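Local coordinates for predicted metal-dependent phosphohydrolase (Magnetospirillum magnetotacticum MS-1, PDB 3KH1), which is predicted to be a metal-dependent phosphohydrolase of the HD-domain family, and may act as a 5'-deoxynucleotidase, removing phosphate from deoxyribonucleoside 5'-monophosphates, at residues A[29-32]-A[33-37]; A[169-172]-A[173-176]; A[191-195]-A[196-200]. All coordinates share one frame; numbering follows the deposited sequence.

Interaction 1: residues A[29-32]-A[33-37]; sequences QTLL and TDSSR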
# COMPACT_ATOMS: atom_id res chain seq x y z
N GLN A 29 15.57 6.22 2.68
CA GLN A 29 16.92 5.65 2.89
C GLN A 29 16.91 4.18 3.32
O GLN A 29 17.94 3.50 3.20
CB GLN A 29 17.70 6.47 3.91
CG GLN A 29 18.04 7.82 3.39
CD GLN A 29 18.89 7.73 2.13
OE1 GLN A 29 20.01 7.17 2.17
NE2 GLN A 29 18.38 8.27 1.01
N THR A 30 15.78 3.68 3.79
CA THR A 30 15.59 2.28 4.08
C THR A 30 15.82 1.47 2.84
O THR A 30 15.34 1.82 1.81
CB THR A 30 14.13 2.06 4.58
OG1 THR A 30 13.82 2.96 5.68
CG2 THR A 30 13.87 0.60 4.90
N LEU A 31 16.58 0.40 2.97
CA LEU A 31 16.78 -0.54 1.87
C LEU A 31 15.79 -1.67 1.95
O LEU A 31 15.35 -2.06 3.03
CB LEU A 31 18.19 -1.11 1.86
CG LEU A 31 19.35 -0.11 1.85
CD1 LEU A 31 20.71 -0.84 1.84
CD2 LEU A 31 19.23 0.82 0.66
N LEU A 32 15.42 -2.21 0.80
CA LEU A 32 14.80 -3.53 0.80
C LEU A 32 15.71 -4.51 1.58
O LEU A 32 16.91 -4.35 1.69
CB LEU A 32 14.60 -4.04 -0.63
CG LEU A 32 13.31 -3.58 -1.34
CD1 LEU A 32 12.92 -2.17 -1.17
CD2 LEU A 32 13.23 -4.14 -2.75
N THR A 33 15.07 -5.58 2.07
CA THR A 33 15.76 -6.55 2.95
C THR A 33 16.94 -7.26 2.31
O THR A 33 17.83 -7.73 3.03
CB THR A 33 14.77 -7.55 3.57
OG1 THR A 33 14.13 -8.25 2.49
CG2 THR A 33 13.77 -6.89 4.48
N ASP A 34 16.93 -7.34 0.98
CA ASP A 34 18.05 -7.87 0.22
C ASP A 34 19.10 -6.83 -0.23
O ASP A 34 20.01 -7.17 -0.99
CB ASP A 34 17.55 -8.66 -1.02
CG ASP A 34 16.79 -7.78 -2.00
OD1 ASP A 34 16.70 -6.54 -1.81
OD2 ASP A 34 16.24 -8.33 -3.01
N SER A 35 18.98 -5.60 0.30
CA SER A 35 19.88 -4.48 -0.04
C SER A 35 19.88 -4.13 -1.53
O SER A 35 20.79 -3.40 -2.00
CB SER A 35 21.31 -4.73 0.45
OG SER A 35 21.38 -4.90 1.85
N SER A 36 18.87 -4.56 -2.28
CA SER A 36 18.87 -4.39 -3.72
C SER A 36 18.67 -2.94 -4.21
O SER A 36 19.06 -2.60 -5.30
CB SER A 36 17.83 -5.29 -4.38
OG SER A 36 16.53 -5.00 -3.97
N ARG A 37 17.98 -2.14 -3.40
CA ARG A 37 17.64 -0.75 -3.74
C ARG A 37 16.98 -0.14 -2.50
O ARG A 37 16.53 -0.86 -1.59
CB ARG A 37 16.70 -0.66 -4.97
CG ARG A 37 15.41 -1.43 -4.76
CD ARG A 37 14.49 -1.21 -5.94
NE ARG A 37 13.22 -1.91 -5.84
CZ ARG A 37 12.19 -1.52 -5.13
NH1 ARG A 37 12.25 -0.44 -4.35
NH2 ARG A 37 11.10 -2.25 -5.13

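Interaction 2: residues A[169-172]-A[173-176]; sequences KLLP and RIEA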
# COMPACT_ATOMS: atom_id res chain seq x y z
N LYS A 169 16.40 7.07 20.99
CA LYS A 169 15.48 8.20 21.01
C LYS A 169 14.14 7.89 20.33
O LYS A 169 13.14 8.50 20.68
CB LYS A 169 16.14 9.44 20.38
CG LYS A 169 17.26 10.04 21.25
N LEU A 170 14.13 6.94 19.36
CA LEU A 170 12.96 6.55 18.59
C LEU A 170 12.16 5.40 19.24
O LEU A 170 10.97 5.27 19.04
CB LEU A 170 13.37 6.13 17.18
CG LEU A 170 14.05 7.22 16.37
CD1 LEU A 170 14.43 6.58 15.02
CD2 LEU A 170 13.20 8.46 16.23
N LEU A 171 12.84 4.54 20.00
CA LEU A 171 12.19 3.34 20.52
C LEU A 171 10.94 3.64 21.40
O LEU A 171 9.96 2.89 21.35
CB LEU A 171 13.17 2.45 21.28
CG LEU A 171 14.16 1.68 20.37
CD1 LEU A 171 15.27 1.06 21.15
CD2 LEU A 171 13.47 0.59 19.56
N PRO A 172 10.94 4.76 22.16
CA PRO A 172 9.72 5.02 22.94
C PRO A 172 8.47 5.25 22.09
O PRO A 172 7.34 5.05 22.57
CB PRO A 172 10.08 6.28 23.73
CG PRO A 172 11.59 6.19 23.84
CD PRO A 172 12.03 5.67 22.53
N ARG A 173 8.64 5.63 20.84
CA ARG A 173 7.49 5.77 19.95
C ARG A 173 6.85 4.42 19.63
O ARG A 173 5.65 4.33 19.40
CB ARG A 173 7.86 6.54 18.69
CG ARG A 173 8.07 8.01 18.94
CD ARG A 173 8.80 8.76 17.85
NE ARG A 173 8.06 8.80 16.62
CZ ARG A 173 8.39 9.54 15.58
NH1 ARG A 173 9.48 10.32 15.62
NH2 ARG A 173 7.66 9.50 14.47
N ILE A 174 7.65 3.36 19.55
CA ILE A 174 7.13 2.02 19.39
C ILE A 174 6.42 1.59 20.67
O ILE A 174 5.27 1.10 20.65
CB ILE A 174 8.22 1.04 18.93
CG1 ILE A 174 8.91 1.57 17.64
CG2 ILE A 174 7.62 -0.34 18.71
CD1 ILE A 174 10.11 0.72 17.20
N GLU A 175 7.09 1.78 21.80
CA GLU A 175 6.52 1.45 23.10
C GLU A 175 5.19 2.13 23.32
O GLU A 175 4.29 1.53 23.90
CB GLU A 175 7.50 1.86 24.21
CG GLU A 175 7.15 1.39 25.57
CD GLU A 175 7.50 -0.06 25.86
OE1 GLU A 175 8.02 -0.77 24.95
OE2 GLU A 175 7.23 -0.52 27.01
N ALA A 176 5.07 3.36 22.87
CA ALA A 176 3.84 4.12 23.05
C ALA A 176 2.64 3.48 22.35
O ALA A 176 1.49 3.70 22.79
CB ALA A 176 4.05 5.59 22.62

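Interaction 3: residues A[191-195]-A[196-200]; sequences EAVRR and GYLAP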
# COMPACT_ATOMS: atom_id res chain seq x y z
N GLU A 191 20.55 -6.92 19.77
CA GLU A 191 21.24 -7.90 18.96
C GLU A 191 22.00 -7.21 17.81
O GLU A 191 23.11 -7.60 17.47
CB GLU A 191 20.27 -8.95 18.43
CG GLU A 191 20.92 -10.01 17.52
CD GLU A 191 21.92 -10.95 18.19
OE1 GLU A 191 21.92 -11.07 19.43
OE2 GLU A 191 22.69 -11.59 17.44
N ALA A 192 21.40 -6.19 17.18
CA ALA A 192 22.09 -5.44 16.13
C ALA A 192 23.41 -4.87 16.63
O ALA A 192 24.43 -4.89 15.92
CB ALA A 192 21.18 -4.30 15.64
N VAL A 193 23.42 -4.38 17.86
CA VAL A 193 24.65 -3.81 18.41
C VAL A 193 25.68 -4.92 18.61
O VAL A 193 26.86 -4.78 18.26
CB VAL A 193 24.38 -3.02 19.74
CG1 VAL A 193 25.69 -2.66 20.44
CG2 VAL A 193 23.56 -1.77 19.48
N ARG A 194 25.24 -6.05 19.16
CA ARG A 194 26.13 -7.20 19.35
C ARG A 194 26.75 -7.66 18.03
O ARG A 194 27.91 -8.10 18.03
CB ARG A 194 25.40 -8.37 19.99
CG ARG A 194 25.05 -8.18 21.44
CD ARG A 194 24.27 -9.43 21.97
NE ARG A 194 25.09 -10.64 21.81
CZ ARG A 194 25.86 -11.16 22.78
NH1 ARG A 194 26.60 -12.24 22.56
NH2 ARG A 194 25.89 -10.57 23.96
N ARG A 195 26.00 -7.59 16.93
CA ARG A 195 26.47 -8.04 15.63
C ARG A 195 27.27 -7.00 14.87
O ARG A 195 27.79 -7.31 13.79
CB ARG A 195 25.30 -8.47 14.77
CG ARG A 195 24.51 -9.61 15.31
CD ARG A 195 23.52 -10.08 14.28
NE ARG A 195 22.67 -11.18 14.70
CZ ARG A 195 21.92 -11.87 13.86
NH1 ARG A 195 21.94 -11.61 12.56
NH2 ARG A 195 21.09 -12.78 14.31
N GLY A 196 27.37 -5.79 15.41
CA GLY A 196 28.10 -4.68 14.78
C GLY A 196 27.33 -3.99 13.65
O GLY A 196 27.92 -3.27 12.86
N TYR A 197 26.01 -4.17 13.61
CA TYR A 197 25.20 -3.50 12.60
C TYR A 197 24.96 -2.01 12.91
O TYR A 197 24.61 -1.21 12.04
CB TYR A 197 23.81 -4.15 12.54
CG TYR A 197 23.74 -5.61 12.15
CD1 TYR A 197 24.83 -6.29 11.63
CD2 TYR A 197 22.53 -6.31 12.23
CE1 TYR A 197 24.71 -7.62 11.24
CE2 TYR A 197 22.42 -7.62 11.84
CZ TYR A 197 23.51 -8.27 11.34
OH TYR A 197 23.39 -9.61 10.97
N LEU A 198 25.08 -1.69 14.19
CA LEU A 198 24.64 -0.46 14.78
C LEU A 198 25.72 -0.12 15.79
O LEU A 198 26.05 -0.97 16.64
CB LEU A 198 23.25 -0.61 15.49
CG LEU A 198 22.78 0.66 16.16
CD1 LEU A 198 22.54 1.74 15.18
CD2 LEU A 198 21.50 0.42 16.93
N ALA A 199 26.33 1.06 15.63
CA ALA A 199 27.38 1.57 16.50
C ALA A 199 26.81 1.67 17.93
O ALA A 199 25.67 2.11 18.11
CB ALA A 199 27.84 2.97 16.02
N PRO A 200 27.60 1.27 18.95
CA PRO A 200 27.07 1.24 20.31
C PRO A 200 26.86 2.63 20.91
O PRO A 200 27.34 3.65 20.37
CB PRO A 200 28.16 0.49 21.08
CG PRO A 200 29.41 0.81 20.34
CD PRO A 200 28.99 0.77 18.89
OXT PRO A 200 26.22 2.68 21.98
O HOH W 1 28.18 -2.42 17.52

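Interaction 1: residues A[29-32]-A[33-37]
L32 N donates to R37 O over 3.0 Å (159° at the hydrogen), and S35 N returns to L32 O at 2.8 Å, so two backbone bonds close the chain on itself just after strand 30-31. The second bond closes a type I beta turn from L32 to S35. Beside the first, L31 CA lies 3.5 Å from R37 O in a CA-H...O contact. The pairing is that of a beta hairpin: T30 is also backbone hydrogen-bonded to E39 of strand 38-40, and residues 32-37 form the connecting loop of this HD-domain protein. Within that loop D34 makes an Asx turn. Its OD1 takes S36 N at 3.0 Å from above the carboxylate plane and S36 OG at 2.7 Å on the syn side, both from the same face, so one oxygen is gripped twice. The S36 hydroxyl can do this because OG sits between its own N and carbonyl carbon (chi1 62°). The L32 side chain packs against R37. Its CD2 lies over the centre of the R37 guanidinium, 3.6 Å above the plane, and CD1 meets R37 NH1 at 3.7 Å. The guanidinium has E43 as its salt-bridge partner, and T33 OG1 bonds to D21 of the second subunit, placing the loop at the dimer interface.

Interaction 2: residues A[169-172]-A[173-176]
L171 and I174 form the tightly packed part of this turn of helix 164-177, their side chains meeting obliquely with L171 CD2 4.1 Å from I174 CD1. L171 CG and I174 CG1 each stand anti to their own carbonyl carbon, which brings the two ends together, and both residues reach helices 132-151 and 179-195, touching L146 and A185. P172 supplies no N-H to the turn before it, and the helix is kinked there. Downstream the backbone pairing is mixed: R173 N reaches L170 O at 3.0 Å in an i to i+3 bond, whereas E175 N meets L171 O at 3.1 Å and A176 N meets P172 O at 2.8 Å. I174 N adds only a weak bond to L171 O. The looser, solvent side belongs to P172 and A176, where A176 CB passes 3.3 Å from P172 O. R173 is partly exposed, its chain bending at chi3 (65°), with L170 CD2 4.2 Å from R173 NH1 in an oblique approach. R173 NH2 forms a salt bridge with D138, while E175 OE1 forms one with R186. The apolar pair thus binds this turn to two neighbouring helices, and the charged ends add an ionic link to each of the same two.

Interaction 3: residues A[191-195]-A[196-200]
A192 O receives Y197 N at 2.9 Å and V193 O receives G196 N at 3.1 Å, the two backbone bonds back into the last turn that, with the positive phi of G196 (79°), make a Schellman motif at the C-terminal end of helix 179-195. Apolar contacts follow the chain as it doubles back. A192 CB lies near the CB atoms of both Y197 and L198, V193 CG2 meets L198 CD2 at 3.9 Å, and V193 CG1 touches P200 CB at 4.1 Å, each V193 pair crossing at a slant. W157 packs against A192, Y197 and L198, joining this end of the chain to the loop that bears it. The aromatic contact is a CH-pi interaction: R195 CB sits over one face of the Y197 ring, 3.8 Å from its centroid, while F150 of helix 132-151 meets the same residue edge-to-face. Polar side-chain bonds then fix the guanidinium. R195 runs alongside Y197 with its chain extended (chi3 -179°), so that NH1 gives a 2.9 Å bond to Y197 OH in the guanidinium plane. On a different edge, also in the guanidinium plane, R195 NE forms a salt bridge with E191 OE2 at 2.8 Å, using the anti lone pair of that oxygen. A water bridges the last helical turn and the C-terminal tail, donating to V193 O and, at 2.7 Å, to L198 O.

Interactions 1, 2 and 3 follow one another along the chain without touching. The centres of interactions 1 and 2 are about 23 Å apart, and the centre of interaction 3 is about 18 Å from each; nearest atoms come to about 8 Å between interactions 2 and 3. Those two sit on successive helices, 164-177 and 179-195, and helix 132-151 is a shared neighbour: it packs on T30 and T33, on L171 and I174, and on E191 and R195. The bound calcium ion, which probably marks the metal site where HD-domain enzymes hydrolyse phosphate esters, orders them by proximity: the side chains of T30, L170 and L198 lie about 3, 8 and 10 Å away.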